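Local coordinates for protein serine protease pet (Escherichia coli, PDB 4OM9) that probably cleaves alpha-fodrin as a secreted serine protease, the passenger domain of an autotransporter enterotoxin from enteroaggregative strains, at residues Y82-G86 with S87-T91; N76-S79 with A80-Q83; I353-A356 with S357-L361; I525-T529 with K530-C534. All blocks are in the same frame, centred on the assembly; numbering follows the deposited sequence.

Contact 2 comes first along the chain and overlaps contact 1 at Tyr82 and Gln83. The loop of contact 2 leads into strand 82-85, which contact 1 pairs with strand 88-97 at the edge of a five-stranded antiparallel sheet. Both are partly buried, but contact 1 relies on regular backbone pairing and contact 2 on serine oxygens turned toward backbone amides. Contact 3, about 19 Å from contact 1 between centres, is also partly buried and lies in the parallel beta-helix, where the chain turns from strand 354-355 to strand 361-364; a tyrosine and an aspartate dominate it. Contact 4 is a surface loop, about 36 Å from contact 3 between centres, built on one arginine among carbonyls, an amide and water.

Contact 1: Y82-G86 with S87-T91; sequences YQTYG and STQYT
Gln83 and Tyr90 face each other as an antiparallel hydrogen-bonded pair, in which Gln83 N reaches Tyr90 O at 2.7 Å and almost straight (176°). Tyr85 and Thr88 form the next such pair, with Thr88 N 2.9 Å from Tyr85 O. Between Tyr85 and Thr88, Gly86 and Ser87 make the corner of a type II' turn. Gly86 takes its first corner with a positive phi (51°), a conformation that a residue with a CB rarely adopts.

Among the side chains, Thr84 and Gln89 lie alongside each other on one face. Thr84 OG1 donates to Gln89 OE1 over 2.9 Å, in the carbonyl plane and on a lone pair; a bend at chi2 (62°) folds the glutamine amide back to meet it.

The Tyr85 and Tyr90 rings pack on the face opposite Thr84 and Gln89. They meet obliquely, Tyr85 CD1 to Tyr90 CD1 at 3.5 Å, with Tyr90 CD1 at the edge of the Tyr85 ring. Their hydroxyls diverge: Tyr85 OH donates to Gln83 OE1 (2.8 Å), while Tyr90 OH bonds to Glu113, which also takes Thr88 OG1. This is a beta-hairpin with a two-residue type II' turn, closing one edge of an antiparallel sheet in the clan PA protease domain.

Contact 2: N76-S79 with A80-Q83; sequences NKSS and ANYQ
Ser78 OG is turned toward two successive backbone amides, lying 2.8 Å from Tyr82 N, which gives it a weak, bent hydrogen bond, and 2.9 Å from Asn81 N. The serine belongs to the loop that follows strand 66-70 in the clan PA protease domain and delivers the chain to strand 82-85, the edge of an antiparallel sheet. Its chi1 of 164° swings OG away from its own nitrogen and toward the start of the strand. A short hydroxyl suits this place because it can accept from the amide of Tyr82, four residues on.

The same side chain also packs. Ser78 CB lies 3.4 Å from Tyr82 CD2, approaching the ring obliquely, while Asn81 CB sits over one face of that ring, toward its rim. Asn81 N also makes a weak, long bond of 3.5 Å to Ser78 O. Ser78 and Ser79 are both modelled with positive phi, but the local backbone is doubtful, as is the very short approach of Ala80 N to Ser78 O.

Outside the two segments, Asn56 ND2 bonds to Ser79 O, and Gln105 NE2 to Ala80 O. The extended Gln83 side chain reaches back along its own segment to that same carbonyl, and Gln83 NE2 donates to Ala80 O at 2.9 Å and 169°, on a carbonyl lone pair and within 5° of the glutamine amide plane.

Contact 3: I353-A356 with S357-L361; sequences IKYA and SNDAL
Tyr355 OH donates to Asp359 OD2 over 2.7 Å, meeting the carboxylate oxygen almost along its C-O bond. Both side chains are swung clear of their own nitrogens, each with CG anti to the backbone N (chi1 -169° for Tyr355), and this brings the phenol end to the carboxylate across the turn. The ring and carboxylate planes are 34° apart. Tyrosine suits the place because its long, rigid ring carries a hydroxyl across to Asp359 while giving a broad face to an apolar neighbour.

That neighbour is Leu361. Its CG too lies anti to the backbone N, and it is CB that meets the ring: Leu361 CB stands over one face, 3.8 Å from the centroid of the Tyr355 ring and 22° off the normal, in a CH-pi contact, with Leu361 CB nearest to Tyr355 CG at 3.5 Å. Asp359 O lies at the ring edge, in its plane. A water closes a further bridge by donating to Tyr355 OH at 3.1 Å and to Ala360 O at 2.9 Å.

The turn lies between strand 354-355 and strand 361-364 of the beta-helix. Gly338 N also bonds to Tyr355 OH, and Lys109, from the protease domain, forms a salt bridge with Asp359 OD1 and a hydrogen bond with Ala360 O. With a phenol on one oxygen and a lysine on the other, Asp359 probably stays ionised, and its charge would polarise the tyrosine O-H.

Contact 4: I525-T529 with K530-C534; sequences IFRTT and KTNNC
Arg527 and Asn532 cross at about a right angle, with the guanidinium and amide planes 54° apart. The arginine runs out straight, CG anti to the backbone N (chi1 -175°), then bends at chi3 (66°), which brings its guanidinium against the backbone of Thr531 and Asn532. Arg527 NH1 lies 3.1 Å from Asn532 OD1 and 3.3 Å from Asn532 CB, so both the amide oxygen and the stem of the asparagine border one corner of the guanidinium.

The backbone comes over a face instead. Thr531 O stands 3.3 Å above the Arg527 guanidinium plane, offset toward the rim, and Asn532 N lies farther out over the same group. Although Thr531 O is 3.4 Å from Arg527 NE, the angle is poor for a hydrogen bond, and the approach is consistent with a carbonyl dipole lying against a positive plane. Arg527 NE turns instead to Thr529 O of its own segment, a weak bond of 3.0 Å.

A water at the edge of the guanidinium, in its plane, accepts from Arg527 NH1 at 3.0 Å and donates to Asn532 OD1 at 2.6 Å. Arg527 NH2 forms a salt bridge with Asp542, just before helix 543-550; the side chains of Arg527 and Asn532 touch Val544 and Trp543 of that helix.

Arginine suits this exposed loop between strand 514-520 and the helix because its several N-H groups point in different directions. Its charge is probably offset in part by Asp542 and eased by the surrounding oxygens, while much of the polar contact inside the loop is weak or carried by water.

Contact 1: Y82-G86 with S87-T91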
loop_
_atom_site.group_PDB
_atom_site.type_symbol
_atom_site.label_atom_id
_atom_site.label_comp_id
_atom_site.label_asym_id
_atom_site.label_seq_id
_atom_site.Cartn_x
_atom_site.Cartn_y
_atom_site.Cartn_z
ATOM N N TYR A 82 33.675 -2.281 -18.597
ATOM C CA TYR A 82 33.465 -2.215 -17.155
ATOM C C TYR A 82 31.975 -2.020 -16.901
ATOM O O TYR A 82 31.406 -0.995 -17.255
ATOM C CB TYR A 82 34.280 -1.075 -16.533
ATOM C CG TYR A 82 35.748 -1.090 -16.922
ATOM C CD1 TYR A 82 36.443 -2.283 -17.032
ATOM C CD2 TYR A 82 36.432 0.091 -17.189
ATOM C CE1 TYR A 82 37.780 -2.307 -17.387
ATOM C CE2 TYR A 82 37.769 0.081 -17.546
ATOM C CZ TYR A 82 38.442 -1.123 -17.642
ATOM O OH TYR A 82 39.777 -1.156 -17.995
ATOM N N GLN A 83 31.339 -3.024 -16.324
ATOM C CA GLN A 83 29.892 -3.011 -16.209
ATOM C C GLN A 83 29.441 -3.004 -14.762
ATOM O O GLN A 83 29.962 -3.754 -13.919
ATOM C CB GLN A 83 29.296 -4.207 -16.949
ATOM C CG GLN A 83 29.765 -4.257 -18.376
ATOM C CD GLN A 83 29.035 -5.275 -19.208
ATOM O OE1 GLN A 83 28.127 -5.959 -18.726
ATOM N NE2 GLN A 83 29.436 -5.396 -20.473
ATOM N N THR A 84 28.473 -2.144 -14.485
ATOM C CA THR A 84 27.869 -2.059 -13.175
ATOM C C THR A 84 26.410 -2.473 -13.233
ATOM O O THR A 84 25.640 -1.952 -14.045
ATOM C CB THR A 84 27.957 -0.644 -12.609
ATOM O OG1 THR A 84 29.317 -0.332 -12.323
ATOM C CG2 THR A 84 27.130 -0.521 -11.325
ATOM N N TYR A 85 26.047 -3.430 -12.385
ATOM C CA TYR A 85 24.651 -3.719 -12.119
ATOM C C TYR A 85 24.466 -3.636 -10.605
ATOM O O TYR A 85 25.225 -4.276 -9.849
ATOM C CB TYR A 85 24.238 -5.091 -12.638
ATOM C CG TYR A 85 24.563 -5.381 -14.093
ATOM C CD1 TYR A 85 25.826 -5.824 -14.470
ATOM C CD2 TYR A 85 23.595 -5.253 -15.087
ATOM C CE1 TYR A 85 26.121 -6.114 -15.796
ATOM C CE2 TYR A 85 23.884 -5.539 -16.414
ATOM C CZ TYR A 85 25.154 -5.973 -16.760
ATOM O OH TYR A 85 25.456 -6.268 -18.080
ATOM N N GLY A 86 23.482 -2.848 -10.169
ATOM C CA GLY A 86 23.303 -2.564 -8.754
ATOM C C GLY A 86 24.590 -2.103 -8.105
ATOM O O GLY A 86 25.242 -1.188 -8.599
ATOM N N SER A 87 24.970 -2.771 -7.013
ATOM C CA SER A 87 26.173 -2.430 -6.261
ATOM C C SER A 87 27.367 -3.240 -6.694
ATOM O O SER A 87 28.320 -3.362 -5.943
ATOM C CB SER A 87 25.985 -2.668 -4.758
ATOM O OG SER A 87 24.947 -1.882 -4.219
ATOM N N THR A 88 27.315 -3.840 -7.875
ATOM C CA THR A 88 28.385 -4.753 -8.265
ATOM C C THR A 88 29.027 -4.357 -9.582
ATOM O O THR A 88 28.326 -3.978 -10.528
ATOM C CB THR A 88 27.869 -6.193 -8.367
ATOM O OG1 THR A 88 27.117 -6.508 -7.182
ATOM C CG2 THR A 88 29.043 -7.171 -8.539
ATOM N N GLN A 89 30.359 -4.438 -9.613
ATOM C CA GLN A 89 31.168 -4.147 -10.791
ATOM C C GLN A 89 31.599 -5.420 -11.503
ATOM O O GLN A 89 32.044 -6.367 -10.880
ATOM C CB GLN A 89 32.410 -3.336 -10.414
ATOM C CG GLN A 89 32.196 -1.835 -10.351
ATOM C CD GLN A 89 31.185 -1.423 -9.299
ATOM O OE1 GLN A 89 30.174 -0.771 -9.602
ATOM N NE2 GLN A 89 31.453 -1.794 -8.049
ATOM N N TYR A 90 31.476 -5.436 -12.819
ATOM C CA TYR A 90 31.859 -6.600 -13.583
ATOM C C TYR A 90 32.818 -6.182 -14.701
ATOM O O TYR A 90 32.744 -5.059 -15.237
ATOM C CB TYR A 90 30.633 -7.303 -14.171
ATOM C CG TYR A 90 29.623 -7.775 -13.154
ATOM C CD1 TYR A 90 28.603 -6.933 -12.709
ATOM C CD2 TYR A 90 29.672 -9.072 -12.648
ATOM C CE1 TYR A 90 27.678 -7.364 -11.791
ATOM C CE2 TYR A 90 28.742 -9.517 -11.720
ATOM C CZ TYR A 90 27.756 -8.665 -11.290
ATOM O OH TYR A 90 26.833 -9.110 -10.366
ATOM N N THR A 91 33.719 -7.090 -15.047
ATOM C CA THR A 91 34.737 -6.786 -16.032
ATOM C C THR A 91 34.657 -7.785 -17.181
ATOM O O THR A 91 34.584 -8.991 -16.946
ATOM C CB THR A 91 36.139 -6.795 -15.379
ATOM O OG1 THR A 91 36.276 -5.632 -14.549
ATOM C CG2 THR A 91 37.250 -6.803 -16.439
#

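Contact 2: N76-S79 with A80-Q83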
loop_
_atom_site.group_PDB
_atom_site.type_symbol
_atom_site.label_atom_id
_atom_site.label_comp_id
_atom_site.label_asym_id
_atom_site.label_seq_id
_atom_site.Cartn_x
_atom_site.Cartn_y
_atom_site.Cartn_z
ATOM N N ASN A 76 35.860 2.977 -27.264
ATOM C CA ASN A 76 35.255 3.876 -26.291
ATOM C C ASN A 76 35.890 3.693 -24.918
ATOM O O ASN A 76 36.377 2.603 -24.598
ATOM C CB ASN A 76 33.742 3.644 -26.210
ATOM C CG ASN A 76 33.009 4.104 -27.459
ATOM O OD1 ASN A 76 33.614 4.307 -28.512
ATOM N ND2 ASN A 76 31.695 4.270 -27.345
ATOM N N LYS A 77 35.898 4.762 -24.122
ATOM C CA LYS A 77 36.438 4.723 -22.762
ATOM C C LYS A 77 35.761 3.603 -21.990
ATOM O O LYS A 77 34.835 3.837 -21.208
ATOM C CB LYS A 77 36.241 6.070 -22.059
ATOM C CG LYS A 77 36.883 6.166 -20.678
ATOM C CD LYS A 77 38.356 5.796 -20.720
ATOM C CE LYS A 77 39.037 6.132 -19.408
ATOM N NZ LYS A 77 38.981 7.591 -19.133
ATOM N N SER A 78 36.232 2.382 -22.233
ATOM C CA SER A 78 35.504 1.177 -21.862
ATOM C C SER A 78 34.081 1.220 -22.406
ATOM O O SER A 78 33.750 0.490 -23.345
ATOM C CB SER A 78 35.470 0.988 -20.352
ATOM O OG SER A 78 34.470 0.050 -20.003
ATOM N N SER A 79 33.250 2.072 -21.800
ATOM C CA SER A 79 31.809 2.133 -22.050
ATOM C C SER A 79 31.127 0.800 -21.754
ATOM O O SER A 79 30.056 0.778 -21.145
ATOM C CB SER A 79 31.509 2.557 -23.490
ATOM O OG SER A 79 31.724 1.483 -24.388
ATOM N N ALA A 80 31.746 -0.302 -22.185
ATOM C CA ALA A 80 31.178 -1.636 -22.014
ATOM C C ALA A 80 32.177 -2.670 -21.479
ATOM O O ALA A 80 31.782 -3.789 -21.185
ATOM C CB ALA A 80 30.581 -2.122 -23.332
ATOM N N ASN A 81 33.450 -2.309 -21.348
ATOM C CA ASN A 81 34.432 -3.216 -20.732
ATOM C C ASN A 81 34.257 -3.312 -19.201
ATOM O O ASN A 81 34.654 -4.288 -18.590
ATOM C CB ASN A 81 35.873 -2.779 -21.069
ATOM C CG ASN A 81 36.308 -3.194 -22.489
ATOM O OD1 ASN A 81 37.193 -4.041 -22.655
ATOM N ND2 ASN A 81 35.685 -2.610 -23.504
ATOM N N TYR A 82 33.675 -2.281 -18.597
ATOM C CA TYR A 82 33.465 -2.215 -17.155
ATOM C C TYR A 82 31.975 -2.020 -16.901
ATOM O O TYR A 82 31.406 -0.995 -17.255
ATOM C CB TYR A 82 34.280 -1.075 -16.533
ATOM C CG TYR A 82 35.748 -1.090 -16.922
ATOM C CD1 TYR A 82 36.443 -2.283 -17.032
ATOM C CD2 TYR A 82 36.432 0.091 -17.189
ATOM C CE1 TYR A 82 37.780 -2.307 -17.387
ATOM C CE2 TYR A 82 37.769 0.081 -17.546
ATOM C CZ TYR A 82 38.442 -1.123 -17.642
ATOM O OH TYR A 82 39.777 -1.156 -17.995
ATOM N N GLN A 83 31.339 -3.024 -16.324
ATOM C CA GLN A 83 29.892 -3.011 -16.209
ATOM C C GLN A 83 29.441 -3.004 -14.762
ATOM O O GLN A 83 29.962 -3.754 -13.919
ATOM C CB GLN A 83 29.296 -4.207 -16.949
ATOM C CG GLN A 83 29.765 -4.257 -18.376
ATOM C CD GLN A 83 29.035 -5.275 -19.208
ATOM O OE1 GLN A 83 28.127 -5.959 -18.726
ATOM N NE2 GLN A 83 29.436 -5.396 -20.473
#

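Contact 3: I353-A356 with S357-L361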
loop_
_atom_site.group_PDB
_atom_site.type_symbol
_atom_site.label_atom_id
_atom_site.label_comp_id
_atom_site.label_asym_id
_atom_site.label_seq_id
_atom_site.Cartn_x
_atom_site.Cartn_y
_atom_site.Cartn_z
ATOM N N ILE A 353 32.203 -26.179 2.606
ATOM C CA ILE A 353 33.542 -25.599 2.634
ATOM C C ILE A 353 33.282 -24.121 2.825
ATOM O O ILE A 353 32.124 -23.696 2.868
ATOM C CB ILE A 353 34.349 -25.811 1.315
ATOM C CG1 ILE A 353 33.590 -25.144 0.150
ATOM C CG2 ILE A 353 34.578 -27.264 1.039
ATOM C CD1 ILE A 353 34.280 -25.238 -1.227
ATOM N N LYS A 354 34.358 -23.346 2.892
ATOM C CA LYS A 354 34.258 -21.897 2.871
ATOM C C LYS A 354 34.448 -21.350 1.466
ATOM O O LYS A 354 35.315 -21.816 0.714
ATOM C CB LYS A 354 35.295 -21.280 3.811
ATOM C CG LYS A 354 35.049 -21.561 5.283
ATOM C CD LYS A 354 35.931 -20.669 6.123
ATOM C CE LYS A 354 35.740 -20.919 7.619
ATOM N NZ LYS A 354 34.978 -22.173 7.918
ATOM N N TYR A 355 33.625 -20.376 1.091
ATOM C CA TYR A 355 33.964 -19.566 -0.066
ATOM C C TYR A 355 35.102 -18.679 0.431
ATOM O O TYR A 355 35.123 -18.297 1.607
ATOM C CB TYR A 355 32.765 -18.743 -0.613
ATOM C CG TYR A 355 33.102 -18.145 -1.959
ATOM C CD1 TYR A 355 32.973 -18.892 -3.120
ATOM C CD2 TYR A 355 33.622 -16.865 -2.050
ATOM C CE1 TYR A 355 33.341 -18.366 -4.350
ATOM C CE2 TYR A 355 33.986 -16.329 -3.248
ATOM C CZ TYR A 355 33.847 -17.078 -4.406
ATOM O OH TYR A 355 34.221 -16.521 -5.604
ATOM N N ALA A 356 36.058 -18.404 -0.445
ATOM C CA ALA A 356 37.193 -17.534 -0.141
ATOM C C ALA A 356 36.780 -16.232 0.547
ATOM O O ALA A 356 35.689 -15.716 0.316
ATOM C CB ALA A 356 37.972 -17.222 -1.426
ATOM N N SER A 357 37.678 -15.698 1.368
ATOM C CA SER A 357 37.339 -14.592 2.257
ATOM C C SER A 357 37.714 -13.221 1.701
ATOM O O SER A 357 37.343 -12.196 2.270
ATOM C CB SER A 357 38.013 -14.777 3.613
ATOM O OG SER A 357 39.294 -14.182 3.606
ATOM N N ASN A 358 38.456 -13.175 0.607
ATOM C CA ASN A 358 38.735 -11.869 0.023
ATOM C C ASN A 358 37.848 -11.592 -1.199
ATOM O O ASN A 358 38.108 -10.678 -1.976
ATOM C CB ASN A 358 40.224 -11.740 -0.333
ATOM C CG ASN A 358 40.689 -12.767 -1.361
ATOM O OD1 ASN A 358 40.020 -13.773 -1.611
ATOM N ND2 ASN A 358 41.860 -12.522 -1.945
ATOM N N ASP A 359 36.792 -12.381 -1.343
ATOM C CA ASP A 359 35.939 -12.307 -2.522
ATOM C C ASP A 359 34.483 -12.563 -2.145
ATOM O O ASP A 359 34.205 -13.331 -1.222
ATOM C CB ASP A 359 36.401 -13.325 -3.572
ATOM C CG ASP A 359 35.783 -13.078 -4.941
ATOM O OD1 ASP A 359 35.836 -11.922 -5.416
ATOM O OD2 ASP A 359 35.250 -14.039 -5.540
ATOM N N ALA A 360 33.555 -11.931 -2.855
ATOM C CA ALA A 360 32.136 -12.214 -2.644
ATOM C C ALA A 360 31.703 -13.480 -3.344
ATOM O O ALA A 360 32.055 -13.719 -4.495
ATOM C CB ALA A 360 31.261 -11.044 -3.125
ATOM N N LEU A 361 30.908 -14.281 -2.661
ATOM C CA LEU A 361 30.307 -15.432 -3.297
ATOM C C LEU A 361 29.026 -15.012 -4.056
ATOM O O LEU A 361 28.038 -14.584 -3.451
ATOM C CB LEU A 361 30.023 -16.509 -2.246
ATOM C CG LEU A 361 28.958 -17.580 -2.496
ATOM C CD1 LEU A 361 29.130 -18.242 -3.854
ATOM C CD2 LEU A 361 28.995 -18.619 -1.385
HETATM O O HOH W 1 31.472 -15.611 -6.634
#

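Contact 4: I525-T529 with K530-C534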
loop_
_atom_site.group_PDB
_atom_site.type_symbol
_atom_site.label_atom_id
_atom_site.label_comp_id
_atom_site.label_asym_id
_atom_site.label_seq_id
_atom_site.Cartn_x
_atom_site.Cartn_y
_atom_site.Cartn_z
ATOM N N ILE A 525 15.394 10.673 -10.825
ATOM C CA ILE A 525 15.857 12.041 -10.702
ATOM C C ILE A 525 16.941 12.261 -11.744
ATOM O O ILE A 525 17.315 11.337 -12.455
ATOM C CB ILE A 525 16.391 12.336 -9.300
ATOM C CG1 ILE A 525 17.693 11.563 -9.052
ATOM C CG2 ILE A 525 15.329 11.999 -8.233
ATOM C CD1 ILE A 525 18.186 11.688 -7.623
ATOM N N PHE A 526 17.439 13.484 -11.831
ATOM C CA PHE A 526 18.444 13.824 -12.819
ATOM C C PHE A 526 19.849 13.607 -12.274
ATOM O O PHE A 526 20.772 13.311 -13.041
ATOM C CB PHE A 526 18.276 15.270 -13.261
ATOM C CG PHE A 526 16.866 15.626 -13.650
ATOM C CD1 PHE A 526 16.272 15.047 -14.766
ATOM C CD2 PHE A 526 16.148 16.560 -12.919
ATOM C CE1 PHE A 526 14.988 15.369 -15.132
ATOM C CE2 PHE A 526 14.873 16.888 -13.278
ATOM C CZ PHE A 526 14.288 16.289 -14.388
ATOM N N ARG A 527 20.003 13.746 -10.952
ATOM C CA ARG A 527 21.319 13.701 -10.305
ATOM C C ARG A 527 21.170 13.538 -8.786
ATOM O O ARG A 527 20.418 14.286 -8.158
ATOM C CB ARG A 527 22.110 14.976 -10.640
ATOM C CG ARG A 527 23.549 14.999 -10.133
ATOM C CD ARG A 527 24.234 16.335 -10.436
ATOM N NE ARG A 527 23.644 17.458 -9.704
ATOM C CZ ARG A 527 23.714 18.734 -10.086
ATOM N NH1 ARG A 527 24.347 19.069 -11.204
ATOM N NH2 ARG A 527 23.148 19.681 -9.350
ATOM N N THR A 528 21.865 12.574 -8.184
ATOM C CA THR A 528 21.623 12.337 -6.758
ATOM C C THR A 528 22.618 13.099 -5.886
ATOM O O THR A 528 22.269 13.484 -4.785
ATOM C CB THR A 528 21.604 10.807 -6.379
ATOM O OG1 THR A 528 22.411 10.558 -5.216
ATOM C CG2 THR A 528 22.055 9.937 -7.484
ATOM N N THR A 529 23.825 13.368 -6.382
ATOM C CA THR A 529 24.719 14.305 -5.685
ATOM C C THR A 529 24.280 15.755 -5.907
ATOM O O THR A 529 23.866 16.138 -7.006
ATOM C CB THR A 529 26.193 14.164 -6.124
ATOM O OG1 THR A 529 26.300 14.336 -7.543
ATOM C CG2 THR A 529 26.738 12.800 -5.730
ATOM N N LYS A 530 24.386 16.559 -4.860
ATOM C CA LYS A 530 23.790 17.886 -4.862
ATOM C C LYS A 530 24.735 18.962 -5.421
ATOM O O LYS A 530 24.416 20.158 -5.411
ATOM C CB LYS A 530 23.330 18.245 -3.443
ATOM C CG LYS A 530 22.290 17.272 -2.868
ATOM C CD LYS A 530 21.548 17.874 -1.680
ATOM C CE LYS A 530 20.740 19.112 -2.084
ATOM N NZ LYS A 530 20.002 19.739 -0.939
ATOM N N THR A 531 25.883 18.531 -5.933
ATOM C CA THR A 531 26.846 19.453 -6.525
ATOM C C THR A 531 26.983 19.233 -8.041
ATOM O O THR A 531 26.722 18.142 -8.544
ATOM C CB THR A 531 28.232 19.306 -5.859
ATOM O OG1 THR A 531 29.184 18.853 -6.826
ATOM C CG2 THR A 531 28.174 18.299 -4.718
ATOM N N ASN A 532 27.379 20.281 -8.755
ATOM C CA ASN A 532 27.693 20.190 -10.175
ATOM C C ASN A 532 29.175 20.463 -10.393
ATOM O O ASN A 532 29.622 21.605 -10.321
ATOM C CB ASN A 532 26.848 21.168 -10.995
ATOM C CG ASN A 532 27.090 21.032 -12.498
ATOM O OD1 ASN A 532 26.437 20.240 -13.181
ATOM N ND2 ASN A 532 28.034 21.802 -13.014
ATOM N N ASN A 533 29.928 19.406 -10.667
ATOM C CA ASN A 533 31.387 19.468 -10.674
ATOM C C ASN A 533 31.967 20.160 -11.899
ATOM O O ASN A 533 32.937 19.697 -12.489
ATOM C CB ASN A 533 31.969 18.055 -10.545
ATOM C CG ASN A 533 31.619 17.398 -9.208
ATOM O OD1 ASN A 533 30.671 17.806 -8.530
ATOM N ND2 ASN A 533 32.387 16.380 -8.826
ATOM N N CYS A 534 31.363 21.279 -12.268
ATOM C CA CYS A 534 31.915 22.149 -13.285
ATOM C C CYS A 534 31.761 23.584 -12.805
ATOM O O CYS A 534 30.673 23.993 -12.402
ATOM C CB CYS A 534 31.220 21.938 -14.626
ATOM S SG CYS A 534 32.198 22.495 -16.033
HETATM O O HOH W 2 26.155 17.652 -13.145
#